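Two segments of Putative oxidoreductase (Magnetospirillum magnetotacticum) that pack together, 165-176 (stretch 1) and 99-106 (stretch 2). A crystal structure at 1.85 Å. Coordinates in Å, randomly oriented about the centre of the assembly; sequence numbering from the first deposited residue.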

ATOM      1  N   GLY A 165      -0.530  -3.502  18.845  1.00 18.63           N
ATOM      2  CA  GLY A 165      -0.901  -3.305  17.461  1.00 17.00           C
ATOM      3  C   GLY A 165       0.328  -3.122  16.586  1.00 17.32           C
ATOM      4  O   GLY A 165       1.436  -2.833  17.088  1.00 14.74           O
ATOM      5  N   VAL A 166       0.153  -3.379  15.287  1.00 16.40           N
ATOM      6  CA  VAL A 166       1.191  -3.105  14.279  1.00 16.70           C
ATOM      7  C   VAL A 166       1.604  -1.640  14.420  1.00 14.04           C
ATOM      8  O   VAL A 166       0.754  -0.741  14.359  1.00 10.18           O
ATOM      9  CB  VAL A 166       0.716  -3.433  12.820  1.00 16.12           C
ATOM     10  CG1 VAL A 166       1.774  -3.102  11.794  1.00 15.06           C
ATOM     11  CG2 VAL A 166       0.371  -4.887  12.684  1.00 19.92           C
ATOM     12  N   PRO A 167       2.906  -1.377  14.641  1.00 13.19           N
ATOM     13  CA  PRO A 167       3.332   0.004  14.834  1.00 13.58           C
ATOM     14  C   PRO A 167       2.993   0.885  13.670  1.00 14.12           C
ATOM     15  O   PRO A 167       3.200   0.472  12.515  1.00 13.89           O
ATOM     16  CB  PRO A 167       4.865  -0.117  14.956  1.00 15.10           C
ATOM     17  CG  PRO A 167       5.077  -1.469  15.379  1.00 18.07           C
ATOM     18  CD  PRO A 167       4.064  -2.281  14.705  1.00 13.25           C
HETATM   19  N   MSE A 168       2.462   2.076  13.987  1.00 13.80           N
HETATM   20  CA  MSE A 168       2.121   3.125  13.008  1.00 14.47           C
HETATM   21  C   MSE A 168       3.221   3.305  11.947  1.00 12.45           C
HETATM   22  O   MSE A 168       2.921   3.429  10.779  1.00 11.91           O
HETATM   23  CB  MSE A 168       1.888   4.453  13.759  1.00 13.75           C
HETATM   24  CG  MSE A 168       1.705   5.626  12.879  1.00  8.70           C
HETATM   25 SE   MSE A 168       1.258   7.204  13.849  0.75  8.34          SE
HETATM   26  CE  MSE A 168       3.030   7.426  14.775  1.00  5.43           C
ATOM     27  N   LEU A 169       4.492   3.300  12.348  1.00 13.12           N
ATOM     28  CA  LEU A 169       5.617   3.511  11.398  1.00 14.61           C
ATOM     29  C   LEU A 169       5.486   2.503  10.243  1.00 14.58           C
ATOM     30  O   LEU A 169       5.601   2.856   9.072  1.00 15.58           O
ATOM     31  CB  LEU A 169       6.979   3.352  12.110  1.00 15.68           C
ATOM     32  CG  LEU A 169       8.276   3.767  11.391  1.00 19.60           C
ATOM     33  CD1 LEU A 169       9.197   4.609  12.330  1.00 22.74           C
ATOM     34  CD2 LEU A 169       9.020   2.574  10.806  1.00 24.09           C
ATOM     35  N   TRP A 170       5.204   1.251  10.582  1.00 14.97           N
ATOM     36  CA  TRP A 170       5.135   0.184   9.587  1.00 13.50           C
ATOM     37  C   TRP A 170       3.845   0.251   8.836  1.00 17.02           C
ATOM     38  O   TRP A 170       3.852   0.263   7.611  1.00 15.72           O
ATOM     39  CB  TRP A 170       5.267  -1.178  10.242  1.00 15.49           C
ATOM     40  CG  TRP A 170       6.696  -1.439  10.600  1.00 14.56           C
ATOM     41  CD1 TRP A 170       7.366  -0.977  11.686  1.00 18.82           C
ATOM     42  CD2 TRP A 170       7.639  -2.155   9.809  1.00 14.65           C
ATOM     43  NE1 TRP A 170       8.672  -1.392  11.647  1.00 18.01           N
ATOM     44  CE2 TRP A 170       8.874  -2.116  10.499  1.00 17.78           C
ATOM     45  CE3 TRP A 170       7.566  -2.832   8.595  1.00 16.41           C
ATOM     46  CZ2 TRP A 170      10.014  -2.744  10.017  1.00 14.72           C
ATOM     47  CZ3 TRP A 170       8.705  -3.444   8.110  1.00 13.44           C
ATOM     48  CH2 TRP A 170       9.904  -3.402   8.821  1.00 15.99           C
ATOM     49  N   ASP A 171       2.756   0.266   9.577  1.00 17.81           N
ATOM     50  CA  ASP A 171       1.413   0.205   9.010  1.00 19.13           C
ATOM     51  C   ASP A 171       1.122   1.427   8.129  1.00 21.12           C
ATOM     52  O   ASP A 171       0.888   1.279   6.937  1.00 24.12           O
ATOM     53  CB  ASP A 171       0.417   0.035  10.159  1.00 21.35           C
ATOM     54  CG  ASP A 171      -1.022  -0.128   9.718  1.00 26.78           C
ATOM     55  OD1 ASP A 171      -1.326  -0.371   8.525  1.00 33.03           O
ATOM     56  OD2 ASP A 171      -1.878  -0.016  10.620  1.00 33.78           O
ATOM     57  N   TRP A 172       1.156   2.628   8.697  1.00 16.92           N
ATOM     58  CA  TRP A 172       0.947   3.836   7.896  1.00 15.23           C
ATOM     59  C   TRP A 172       2.166   4.160   7.063  1.00 11.96           C
ATOM     60  O   TRP A 172       2.043   4.599   5.959  1.00 12.99           O
ATOM     61  CB  TRP A 172       0.630   5.048   8.779  1.00 14.81           C
ATOM     62  CG  TRP A 172      -0.578   4.919   9.664  1.00 14.45           C
ATOM     63  CD1 TRP A 172      -1.253   3.769  10.012  1.00 20.43           C
ATOM     64  CD2 TRP A 172      -1.235   5.989  10.364  1.00 16.94           C
ATOM     65  NE1 TRP A 172      -2.300   4.076  10.862  1.00 20.37           N
ATOM     66  CE2 TRP A 172      -2.306   5.424  11.096  1.00 18.42           C
ATOM     67  CE3 TRP A 172      -1.042   7.365  10.420  1.00 11.51           C
ATOM     68  CZ2 TRP A 172      -3.162   6.195  11.873  1.00 20.38           C
ATOM     69  CZ3 TRP A 172      -1.880   8.115  11.202  1.00  9.02           C
ATOM     70  CH2 TRP A 172      -2.909   7.532  11.935  1.00 12.99           C
ATOM     71  N   GLY A 173       3.366   3.938   7.597  1.00 11.37           N
ATOM     72  CA  GLY A 173       4.590   4.299   6.872  1.00 11.37           C
ATOM     73  C   GLY A 173       4.799   3.571   5.550  1.00  8.23           C
ATOM     74  O   GLY A 173       5.255   4.173   4.579  1.00 10.37           O
ATOM     75  N   ALA A 174       4.446   2.285   5.491  1.00 10.83           N
ATOM     76  CA  ALA A 174       4.582   1.520   4.258  1.00 11.01           C
ATOM     77  C   ALA A 174       3.740   2.189   3.151  1.00 12.04           C
ATOM     78  O   ALA A 174       4.111   2.223   1.984  1.00 13.75           O
ATOM     79  CB  ALA A 174       4.174   0.013   4.477  1.00  7.57           C
ATOM     80  N   HIS A 175       2.645   2.788   3.534  1.00 15.67           N
ATOM     81  CA  HIS A 175       1.768   3.427   2.531  1.00  9.44           C
ATOM     82  C   HIS A 175       2.507   4.631   1.852  1.00 15.65           C
ATOM     83  O   HIS A 175       2.537   4.772   0.616  1.00 17.73           O
ATOM     84  CB  HIS A 175       0.496   3.846   3.216  1.00 18.39           C
ATOM     85  CG  HIS A 175      -0.492   4.477   2.304  1.00 13.44           C
ATOM     86  ND1 HIS A 175      -1.069   3.799   1.255  1.00 27.84           N
ATOM     87  CD2 HIS A 175      -0.992   5.738   2.266  1.00 31.37           C
ATOM     88  CE1 HIS A 175      -1.897   4.615   0.614  1.00 29.03           C
ATOM     89  NE2 HIS A 175      -1.860   5.802   1.200  1.00 20.20           N
ATOM     90  N   ASP A 176       3.175   5.448   2.665  1.00 16.15           N
ATOM     91  CA  ASP A 176       3.878   6.635   2.156  1.00 15.04           C
ATOM     92  C   ASP A 176       5.312   6.330   1.695  1.00  9.90           C
ATOM     93  O   ASP A 176       5.793   6.974   0.793  1.00 12.41           O
ATOM     94  CB  ASP A 176       3.811   7.772   3.192  1.00 15.13           C
ATOM     95  CG  ASP A 176       2.368   8.153   3.542  1.00 23.44           C
ATOM     96  OD1 ASP A 176       1.506   8.113   2.641  1.00 30.67           O
ATOM     97  OD2 ASP A 176       2.073   8.452   4.711  1.00 30.27           O
TER
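Stretch 2, residues 99-106: EKPLTLDL

The contact between the two segments is built around the indole of Trp170, whose CA-to-CB bond points toward stretch 2 from the first turn of the 168-176 helix (chi1 m, -77°). Leu104 covers one face of this ring: its CA lies 4.0 Å from the centroid of the six-membered ring of Trp170, 29° off the ring normal, in a CH-pi arrangement. Although the CA-to-CB bond of Leu104 points sideways, its side chain, with chi1 m and chi2 t, returns to the helix, placing CD2 3.8 Å from Trp170 CE3 and 4.1 Å from Val166 CG1. At the edge of the indole, near its plane, Pro101 CB approaches Trp170 CE3 at 4.3 Å. The same Pro101 CB rests 3.8 Å from Ala174 CB, one helical turn further on, so the proline bridges two successive turns.

Stretch 2 reaches these sites in an irregular conformation, extended at Glu99 to Pro101, Thr103 and Asp105, with a cis peptide bond before Pro101, helix-like torsions at Leu102, whose side-chain end leads away from the helix, and a departure from extension at Leu104 before the helix begins at Leu106. From Lys100 to Leu104 it runs obliquely against the helix direction, so that contacts follow in reverse order: Lys100 lies beside Ala174 and His175, Pro101 beside Ala174 and Trp170, and Leu104 beside Trp170 and Val166. The nearest CA pair, Ala174 and Pro101, is separated by 5.6 Å. Towards the later helix residues, Lys100 CD packs 4.0 Å from His175 CA; CE and NZ of this lysine are not modelled.

At the polar margin, Thr103 O comes within 3.4 Å of Trp170 CZ3 and is buried without a polar partner in the model. Thr103 turns its CA-to-CB bond away from the helix, and its OG1 donates a hydrogen bond to Asp105 O (2.6 Å). Asp105 also points away, capping the helix that follows. No hydrogen bond between the stretches is found among the modelled atoms; their 390 Å² of buried surface rests mainly on apolar packing.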

ATOM      1  N   GLU A  99      -1.231  -7.782   1.217  1.00 11.89           N
ATOM      2  CA  GLU A  99      -1.512  -6.431   1.680  1.00 14.01           C
ATOM      3  C   GLU A  99      -0.186  -5.883   2.223  1.00 13.65           C
ATOM      4  O   GLU A  99       0.700  -6.650   2.547  1.00 14.24           O
ATOM      5  CB  GLU A  99      -2.662  -6.432   2.702  1.00 12.47           C
ATOM      6  CG  GLU A  99      -3.473  -5.153   2.695  1.00 25.19           C
ATOM      7  CD  GLU A  99      -4.313  -5.019   3.949  1.00 39.63           C
ATOM      8  OE1 GLU A  99      -4.841  -6.055   4.411  1.00 34.36           O
ATOM      9  OE2 GLU A  99      -4.418  -3.887   4.481  1.00 47.58           O
ATOM     10  N   LYS A 100      -0.015  -4.562   2.206  1.00 16.19           N
ATOM     11  CA  LYS A 100       1.148  -3.902   2.833  1.00 18.77           C
ATOM     12  C   LYS A 100       1.013  -3.869   4.360  1.00 15.35           C
ATOM     13  O   LYS A 100      -0.090  -3.923   4.881  1.00 15.37           O
ATOM     14  CB  LYS A 100       1.293  -2.457   2.317  1.00 19.17           C
ATOM     15  CG  LYS A 100       0.022  -1.595   2.505  1.00 18.64           C
ATOM     16  CD  LYS A 100       0.227  -0.171   1.999  1.00 26.73           C
ATOM     17  N   PRO A 101       2.145  -3.805   5.093  1.00 13.72           N
ATOM     18  CA  PRO A 101       3.499  -3.948   4.601  1.00 13.25           C
ATOM     19  C   PRO A 101       3.790  -5.403   4.217  1.00 13.65           C
ATOM     20  O   PRO A 101       3.236  -6.320   4.815  1.00 14.53           O
ATOM     21  CB  PRO A 101       4.359  -3.522   5.798  1.00 15.46           C
ATOM     22  CG  PRO A 101       3.584  -3.775   6.954  1.00 13.11           C
ATOM     23  CD  PRO A 101       2.125  -3.562   6.538  1.00 13.77           C
ATOM     24  N   LEU A 102       4.646  -5.605   3.232  1.00 11.29           N
ATOM     25  CA  LEU A 102       4.974  -6.930   2.755  1.00 11.90           C
ATOM     26  C   LEU A 102       5.200  -7.883   3.945  1.00  9.53           C
ATOM     27  O   LEU A 102       4.625  -8.974   4.026  1.00  8.76           O
ATOM     28  CB  LEU A 102       6.238  -6.864   1.893  1.00 15.14           C
ATOM     29  CG  LEU A 102       6.904  -8.174   1.426  1.00  8.15           C
ATOM     30  CD1 LEU A 102       5.790  -9.113   0.761  1.00  8.28           C
ATOM     31  CD2 LEU A 102       7.946  -7.939   0.413  1.00  9.53           C
ATOM     32  N   THR A 103       6.104  -7.471   4.825  1.00 12.70           N
ATOM     33  CA  THR A 103       6.364  -8.156   6.063  1.00 13.91           C
ATOM     34  C   THR A 103       6.732  -7.084   7.083  1.00 14.58           C
ATOM     35  O   THR A 103       6.712  -5.891   6.774  1.00 17.88           O
ATOM     36  CB  THR A 103       7.513  -9.176   5.978  1.00 14.50           C
ATOM     37  OG1 THR A 103       8.767  -8.500   5.750  1.00 14.42           O
ATOM     38  CG2 THR A 103       7.263 -10.202   4.861  1.00 13.24           C
ATOM     39  N   LEU A 104       7.031  -7.510   8.302  1.00 15.69           N
ATOM     40  CA  LEU A 104       7.571  -6.613   9.311  1.00 13.75           C
ATOM     41  C   LEU A 104       9.022  -7.012   9.564  1.00 18.29           C
ATOM     42  O   LEU A 104       9.562  -6.669  10.594  1.00 16.64           O
ATOM     43  CB  LEU A 104       6.773  -6.681  10.620  1.00 13.98           C
ATOM     44  CG  LEU A 104       5.260  -6.464  10.537  1.00 11.62           C
ATOM     45  CD1 LEU A 104       4.655  -6.662  11.929  1.00 16.13           C
ATOM     46  CD2 LEU A 104       4.856  -5.098   9.993  1.00 13.32           C
ATOM     47  N   ASP A 105       9.638  -7.728   8.618  1.00 16.88           N
ATOM     48  CA  ASP A 105      10.942  -8.335   8.836  1.00 16.62           C
ATOM     49  C   ASP A 105      11.671  -8.455   7.509  1.00 16.71           C
ATOM     50  O   ASP A 105      11.142  -9.074   6.573  1.00 15.38           O
ATOM     51  CB  ASP A 105      10.748  -9.724   9.416  1.00 17.56           C
ATOM     52  CG  ASP A 105      12.050 -10.397   9.699  1.00 23.04           C
ATOM     53  OD1 ASP A 105      12.704  -9.970  10.667  1.00 33.39           O
ATOM     54  OD2 ASP A 105      12.463 -11.297   8.940  1.00 19.26           O
ATOM     55  N   LEU A 106      12.893  -7.933   7.426  1.00 16.97           N
ATOM     56  CA  LEU A 106      13.637  -7.951   6.148  1.00 17.10           C
ATOM     57  C   LEU A 106      13.926  -9.358   5.637  1.00 15.23           C
ATOM     58  O   LEU A 106      13.635  -9.671   4.482  1.00 15.71           O
ATOM     59  CB  LEU A 106      14.942  -7.175   6.235  1.00 19.38           C
ATOM     60  CG  LEU A 106      15.708  -6.944   4.922  1.00 20.36           C
ATOM     61  CD1 LEU A 106      14.874  -6.254   3.875  1.00 15.23           C
ATOM     62  CD2 LEU A 106      16.919  -6.107   5.221  1.00 21.91           C
TER